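Local coordinates for DUF3501 family protein (Burkholderia pseudomallei K96243, PDB 3FJV), which is of unknown function but belongs to the DUF3501 family, combining a large antiparallel sheet with a set of packed helices in a two-chain assembly, at residues A[13-18]-A[54-59]; A[34-37]-A[41-44]; A[44-49]-A[78-83]. All coordinates share one frame; numbering follows the deposited sequence.

Three contacts follow the chain from helix 12-30 through a beta hairpin into helix 48-62 and beyond, and show how chemistry changes with place in a fold. Contacts 1 and 3 are buried, whereas contact 2 is partly exposed, with one apolar side and one more open. Contact 1, its centre about 20 Å from the centre of the chain, joins two helices through an aromatic side chain and the Y15-E57 hydrogen bond. Contact 2 is held by backbone bonds between adjacent strands. Contact 3, closest in, its centre about 7 Å from that of the chain, relies on van der Waals packing. Helix 48-62 serves contacts 1 and 3; strand 41-45 serves contacts 2 and 3, which share L44.

Contact 1 (A[13-18]-A[54-59]); sequences EAYAKV and QIHEML
Y15 and H56 mark the nearest approach of two helical segments, with their CA atoms 7.0 Å apart. Residues 13-18 belong to helix 12-30 and residues 54-59 to helix 48-62, and Y15 alone reaches over from the first to the second. Its CG stands opposite the backbone N (chi1 -176°), which carries the phenol out across the gap. One face of the ring receives the CB methylene of H56, lying over the ring centre as a CH-pi contact, with H56 CB 3.4 Å from Y15 CE1. The imidazole continues past the CD1 side of the phenol. The two planes differ by 27°, but with 4.7 Å between centroids the rings are offset so that little of one lies over the other, and the face is covered mainly by the methylene. This is helix-to-helix packing through a single large side chain, among helices 12-30, 48-62 and 67-77 of this DUF3501 family protein, beside the part built on the antiparallel sheet. At the far end of the ring, Y15 OH donates to E57 OE2 at 2.7 Å. The carboxylate oxygen lies near the phenol plane and accepts through its anti lone pair, while the carboxylate itself is turned 62° from the ring. E57 starts out pointing away from helix 12-30, and a bend at chi2 brings its end back. Its other oxygen, OE1, forms a salt bridge with R19, one turn further along helix 12-30. H56 NE2 is bonded to L10 N, which probably fixes the rotation of the imidazole, and Q100 of the second subunit packs on E57.

Contact 2 (A[34-37]-A[41-44]); sequences AVSI and LRLL
L41 faces I37 as an antiparallel hydrogen-bonded pair, though an uneven one: L41 N to I37 O is weak at 3.5 Å, whereas I37 N to L41 O is firm at 2.8 Å. That oxygen takes a second donor, R42 NH1, also 2.8 Å from L41 O but above the carbonyl plane, on the face opposite I37 N. R42 forms an antiparallel non-hydrogen-bonded pair with S36 and, with CG beside the backbone N (chi1 -60°) and a bend at chi2 (-64°), swings across toward it: S36 OG sits over one guanidinium face, 3.0 Å from R42 CD, in close contact but not hydrogen-bonded. L43 returns to the hydrogen-bonded type opposite V35, with L43 N to V35 O at 2.8 Å and V35 N to L43 O at 2.9 Å, both almost straight. L43 CD1 lies 4.1 Å from I37 CD1, on the face that also carries L41 and V35. L44 ends the pairing, in a non-hydrogen-bonded pair with A34, laying L44 CD1 4.0 Å from A34 CB. Strand 34-37 is an edge strand within this chain; strand 41-45 bonds on its other side to strand 86-93, through R42 with Q92 and L44 with T90. V35, I37 and L43 pack on I167 of strand 165-169, consistent with a strongly curled sheet; along the chain the hairpin lies between helices 12-30 and 48-62.

Contact 3 (A[44-49]-A[78-83]); sequences LFEDET and LPLVPD
E46 and L80 cross at a slant, their side chains converging where a strand gives way to a helix and a short 3-10 turn ends. E46 leaves its backbone with CG opposite the carbonyl carbon (chi1 -55°) and its chain bends at chi2 (-84°), so the carboxylate doubles round beside the leucine. L80 answers with an extended branch (chi2 -177°) that sets L80 CD1 3.6 Å from E46 OE2. Nearer the backbones, E46 CB rests 3.5 Å from L80 O. Two residues on, P82 CG comes within 3.6 Å of E46 O. An acidic group thus lies against apolar carbon in a buried setting, and its oxygens are satisfied from elsewhere: OE1 bonds T50 OG1 and OE2 bonds T90 OG1. L80 also touches I51 and F146, which places it between helix 48-62 and the sheet. V81 N bonds L78 O at 3.0 Å and closes the 3-10 turn. Immediately after E46, D47 occupies the N-cap of helix 48-62; its side chain caps the backbone N of T50 while T50 OG1 bonds D47 N, the reciprocal pair that defines a capping box, here at a strand-to-helix junction.

Contact 1 (A[13-18]-A[54-59])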
# COMPACT_ATOMS: atom_id res chain seq x y z
N GLU A 13 11.61 -15.68 -20.97
CA GLU A 13 12.90 -16.25 -21.25
C GLU A 13 13.93 -15.21 -21.69
O GLU A 13 15.09 -15.25 -21.24
CB GLU A 13 12.74 -17.33 -22.36
CG GLU A 13 14.04 -17.82 -22.93
CD GLU A 13 13.87 -18.87 -24.01
OE1 GLU A 13 12.73 -19.26 -24.33
OE2 GLU A 13 14.92 -19.28 -24.54
N ALA A 14 13.53 -14.34 -22.61
CA ALA A 14 14.42 -13.33 -23.14
C ALA A 14 14.73 -12.30 -22.04
O ALA A 14 15.88 -11.88 -21.89
CB ALA A 14 13.83 -12.66 -24.39
N TYR A 15 13.73 -11.90 -21.24
CA TYR A 15 14.03 -10.94 -20.14
C TYR A 15 14.99 -11.51 -19.09
O TYR A 15 15.91 -10.83 -18.63
CB TYR A 15 12.76 -10.37 -19.46
CG TYR A 15 13.09 -9.34 -18.42
CD1 TYR A 15 13.55 -8.08 -18.80
CD2 TYR A 15 12.95 -9.60 -17.07
CE1 TYR A 15 13.87 -7.14 -17.87
CE2 TYR A 15 13.28 -8.64 -16.12
CZ TYR A 15 13.74 -7.41 -16.54
OH TYR A 15 14.06 -6.44 -15.61
N ALA A 16 14.78 -12.78 -18.70
CA ALA A 16 15.60 -13.36 -17.67
C ALA A 16 17.05 -13.36 -18.10
O ALA A 16 17.91 -13.15 -17.27
CB ALA A 16 15.14 -14.85 -17.28
N LYS A 17 17.30 -13.57 -19.39
CA LYS A 17 18.66 -13.52 -19.94
C LYS A 17 19.29 -12.13 -19.82
O LYS A 17 20.51 -12.04 -19.65
CB LYS A 17 18.70 -14.01 -21.40
CG LYS A 17 18.58 -15.54 -21.51
CD LYS A 17 18.37 -16.03 -22.95
CE LYS A 17 18.72 -17.52 -23.13
NZ LYS A 17 17.73 -18.50 -22.61
N VAL A 18 18.50 -11.05 -19.84
CA VAL A 18 19.11 -9.71 -19.73
C VAL A 18 18.81 -8.98 -18.39
O VAL A 18 19.12 -7.81 -18.23
CB VAL A 18 18.72 -8.79 -20.94
CG1 VAL A 18 19.31 -9.33 -22.27
CG2 VAL A 18 17.19 -8.54 -21.05
N GLN A 54 9.35 -1.94 -15.32
CA GLN A 54 8.46 -2.37 -14.30
C GLN A 54 7.59 -3.53 -14.79
O GLN A 54 7.30 -4.44 -14.01
CB GLN A 54 7.58 -1.21 -13.80
CG GLN A 54 8.33 -0.30 -12.84
CD GLN A 54 7.60 0.98 -12.57
OE1 GLN A 54 7.92 2.06 -13.14
NE2 GLN A 54 6.60 0.89 -11.73
N ILE A 55 7.11 -3.44 -16.02
CA ILE A 55 6.27 -4.51 -16.59
C ILE A 55 7.08 -5.79 -16.69
O ILE A 55 6.65 -6.86 -16.25
CB ILE A 55 5.63 -4.14 -17.95
CG1 ILE A 55 4.66 -2.97 -17.81
CG2 ILE A 55 4.90 -5.37 -18.53
CD1 ILE A 55 4.40 -2.28 -19.14
N HIS A 56 8.29 -5.69 -17.22
CA HIS A 56 9.14 -6.86 -17.29
C HIS A 56 9.35 -7.51 -15.89
O HIS A 56 9.28 -8.75 -15.73
CB HIS A 56 10.49 -6.48 -17.91
CG HIS A 56 10.48 -6.34 -19.41
ND1 HIS A 56 11.36 -5.52 -20.07
CD2 HIS A 56 9.79 -6.99 -20.37
CE1 HIS A 56 11.21 -5.67 -21.38
NE2 HIS A 56 10.27 -6.56 -21.59
N GLU A 57 9.58 -6.67 -14.90
CA GLU A 57 9.80 -7.10 -13.54
C GLU A 57 8.57 -7.81 -12.94
O GLU A 57 8.66 -8.91 -12.39
CB GLU A 57 10.26 -5.91 -12.67
CG GLU A 57 11.77 -5.57 -12.76
CD GLU A 57 12.64 -6.70 -12.30
OE1 GLU A 57 12.53 -7.08 -11.11
OE2 GLU A 57 13.39 -7.26 -13.11
N MSE A 58 7.40 -7.23 -13.16
CA MSE A 58 6.19 -7.85 -12.70
C MSE A 58 5.96 -9.23 -13.34
O MSE A 58 5.68 -10.20 -12.64
CB MSE A 58 4.96 -6.98 -12.99
CG MSE A 58 3.59 -7.58 -12.46
SE MSE A 58 3.29 -7.47 -10.59
CE MSE A 58 2.29 -5.78 -10.50
N LEU A 59 6.05 -9.27 -14.66
CA LEU A 59 5.91 -10.51 -15.40
C LEU A 59 6.92 -11.56 -14.93
O LEU A 59 6.54 -12.73 -14.72
CB LEU A 59 6.01 -10.28 -16.91
CG LEU A 59 5.00 -9.31 -17.53
CD1 LEU A 59 5.32 -9.03 -19.02
CD2 LEU A 59 3.55 -9.77 -17.33

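Contact 2 (A[34-37]-A[41-44])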
# COMPACT_ATOMS: atom_id res chain seq x y z
N ALA A 34 14.59 11.05 -11.44
CA ALA A 34 14.17 11.02 -10.05
C ALA A 34 14.40 12.36 -9.35
O ALA A 34 15.40 12.99 -9.59
CB ALA A 34 14.89 9.94 -9.30
N VAL A 35 13.43 12.77 -8.51
CA VAL A 35 13.54 13.96 -7.65
C VAL A 35 13.10 13.61 -6.21
O VAL A 35 12.15 12.88 -6.02
CB VAL A 35 12.64 15.10 -8.14
CG1 VAL A 35 13.01 16.39 -7.40
CG2 VAL A 35 12.71 15.29 -9.69
N SER A 36 13.79 14.14 -5.21
CA SER A 36 13.37 14.05 -3.83
C SER A 36 12.65 15.30 -3.42
O SER A 36 12.96 16.36 -3.94
CB SER A 36 14.58 13.86 -2.96
OG SER A 36 14.99 12.54 -3.13
N ILE A 37 11.68 15.18 -2.51
CA ILE A 37 10.96 16.35 -2.02
C ILE A 37 11.03 16.22 -0.49
O ILE A 37 10.30 15.42 0.12
CB ILE A 37 9.48 16.43 -2.48
CG1 ILE A 37 9.34 16.40 -4.00
CG2 ILE A 37 8.86 17.73 -1.99
CD1 ILE A 37 7.77 16.34 -4.44
N LEU A 41 9.63 12.09 0.84
CA LEU A 41 8.94 11.93 -0.45
C LEU A 41 9.93 11.79 -1.61
O LEU A 41 10.89 12.58 -1.73
CB LEU A 41 8.03 13.11 -0.75
CG LEU A 41 6.57 12.90 -0.31
CD1 LEU A 41 6.51 12.51 1.15
CD2 LEU A 41 5.82 14.19 -0.57
N ARG A 42 9.64 10.84 -2.49
CA ARG A 42 10.46 10.60 -3.69
C ARG A 42 9.54 10.53 -4.92
O ARG A 42 8.53 9.87 -4.86
CB ARG A 42 11.20 9.27 -3.53
CG ARG A 42 12.14 9.18 -2.34
CD ARG A 42 13.29 10.18 -2.45
NE ARG A 42 14.17 10.18 -1.27
CZ ARG A 42 14.10 11.04 -0.24
NH1 ARG A 42 13.19 12.02 -0.18
NH2 ARG A 42 14.98 10.93 0.75
N LEU A 43 9.86 11.24 -6.00
CA LEU A 43 9.09 11.17 -7.24
C LEU A 43 9.99 10.58 -8.33
O LEU A 43 11.13 10.97 -8.47
CB LEU A 43 8.67 12.56 -7.78
CG LEU A 43 7.43 13.32 -7.32
CD1 LEU A 43 7.35 14.59 -8.13
CD2 LEU A 43 6.17 12.51 -7.52
N LEU A 44 9.44 9.64 -9.10
CA LEU A 44 10.08 9.14 -10.30
C LEU A 44 9.22 9.52 -11.45
O LEU A 44 8.08 9.03 -11.56
CB LEU A 44 10.31 7.63 -10.27
CG LEU A 44 11.10 7.08 -11.49
CD1 LEU A 44 12.56 7.46 -11.41
CD2 LEU A 44 10.90 5.55 -11.52

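Contact 3 (A[44-49]-A[78-83])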
# COMPACT_ATOMS: atom_id res chain seq x y z
N LEU A 44 9.44 9.64 -9.10
CA LEU A 44 10.08 9.14 -10.30
C LEU A 44 9.22 9.52 -11.45
O LEU A 44 8.08 9.03 -11.56
CB LEU A 44 10.31 7.63 -10.27
CG LEU A 44 11.10 7.08 -11.49
CD1 LEU A 44 12.56 7.46 -11.41
CD2 LEU A 44 10.90 5.55 -11.52
N PHE A 45 9.75 10.38 -12.32
CA PHE A 45 9.06 10.71 -13.56
C PHE A 45 9.19 9.55 -14.54
O PHE A 45 10.29 9.10 -14.85
CB PHE A 45 9.58 12.02 -14.13
CG PHE A 45 9.12 13.18 -13.35
CD1 PHE A 45 7.88 13.76 -13.64
CD2 PHE A 45 9.85 13.65 -12.25
CE1 PHE A 45 7.40 14.85 -12.92
CE2 PHE A 45 9.41 14.72 -11.50
CZ PHE A 45 8.13 15.33 -11.81
N GLU A 46 8.05 9.05 -14.97
CA GLU A 46 7.98 7.79 -15.72
C GLU A 46 8.09 7.99 -17.23
O GLU A 46 7.52 8.95 -17.81
CB GLU A 46 6.72 7.01 -15.36
CG GLU A 46 6.56 6.74 -13.88
CD GLU A 46 7.33 5.50 -13.34
OE1 GLU A 46 8.02 4.81 -14.15
OE2 GLU A 46 7.14 5.16 -12.14
N ASP A 47 8.82 7.10 -17.89
CA ASP A 47 8.93 7.10 -19.36
C ASP A 47 8.97 5.67 -19.90
O ASP A 47 8.70 4.72 -19.15
CB ASP A 47 10.15 7.96 -19.81
CG ASP A 47 11.51 7.38 -19.33
OD1 ASP A 47 11.55 6.16 -18.97
OD2 ASP A 47 12.53 8.13 -19.31
N GLU A 48 9.22 5.50 -21.21
CA GLU A 48 9.23 4.15 -21.81
C GLU A 48 10.19 3.19 -21.05
O GLU A 48 9.87 2.03 -20.78
CB GLU A 48 9.59 4.21 -23.29
CG GLU A 48 9.45 2.83 -23.98
CD GLU A 48 9.87 2.82 -25.42
OE1 GLU A 48 10.72 3.62 -25.82
OE2 GLU A 48 9.44 1.89 -26.12
N THR A 49 11.37 3.68 -20.74
CA THR A 49 12.37 2.87 -20.07
C THR A 49 11.91 2.40 -18.67
O THR A 49 12.02 1.23 -18.36
CB THR A 49 13.68 3.63 -20.00
OG1 THR A 49 14.16 3.91 -21.33
CG2 THR A 49 14.72 2.82 -19.24
N LEU A 78 -0.54 1.51 -17.54
CA LEU A 78 -0.91 2.60 -18.46
C LEU A 78 -1.01 3.99 -17.83
O LEU A 78 -0.67 4.96 -18.46
CB LEU A 78 -2.29 2.32 -19.09
CG LEU A 78 -2.70 3.27 -20.23
CD1 LEU A 78 -1.76 3.11 -21.43
CD2 LEU A 78 -4.15 2.97 -20.68
N PRO A 79 -1.52 4.09 -16.58
CA PRO A 79 -1.51 5.38 -15.93
C PRO A 79 -0.15 6.09 -15.92
O PRO A 79 -0.11 7.31 -15.85
CB PRO A 79 -1.94 5.06 -14.48
CG PRO A 79 -2.69 3.77 -14.58
CD PRO A 79 -2.11 3.04 -15.74
N LEU A 80 0.96 5.35 -15.96
CA LEU A 80 2.26 6.00 -15.94
C LEU A 80 2.75 6.56 -17.30
O LEU A 80 3.82 7.25 -17.34
CB LEU A 80 3.31 5.07 -15.32
CG LEU A 80 2.99 4.44 -13.97
CD1 LEU A 80 4.14 3.59 -13.43
CD2 LEU A 80 2.59 5.54 -13.00
N VAL A 81 2.04 6.25 -18.39
CA VAL A 81 2.48 6.63 -19.72
C VAL A 81 2.19 8.11 -20.03
O VAL A 81 1.03 8.53 -20.05
CB VAL A 81 1.85 5.71 -20.77
CG1 VAL A 81 2.31 6.11 -22.16
CG2 VAL A 81 2.23 4.23 -20.45
N PRO A 82 3.23 8.93 -20.25
CA PRO A 82 2.96 10.33 -20.65
C PRO A 82 2.30 10.44 -22.03
O PRO A 82 2.47 9.58 -22.87
CB PRO A 82 4.34 11.01 -20.58
CG PRO A 82 5.29 9.99 -20.46
CD PRO A 82 4.68 8.66 -20.21
N ASP A 83 1.44 11.42 -22.24
CA ASP A 83 0.61 11.36 -23.41
C ASP A 83 0.84 12.48 -24.38
O ASP A 83 0.12 12.55 -25.39
CB ASP A 83 -0.86 11.31 -23.04
CG ASP A 83 -1.27 12.46 -22.21
OD1 ASP A 83 -0.54 13.49 -22.19
OD2 ASP A 83 -2.33 12.32 -21.56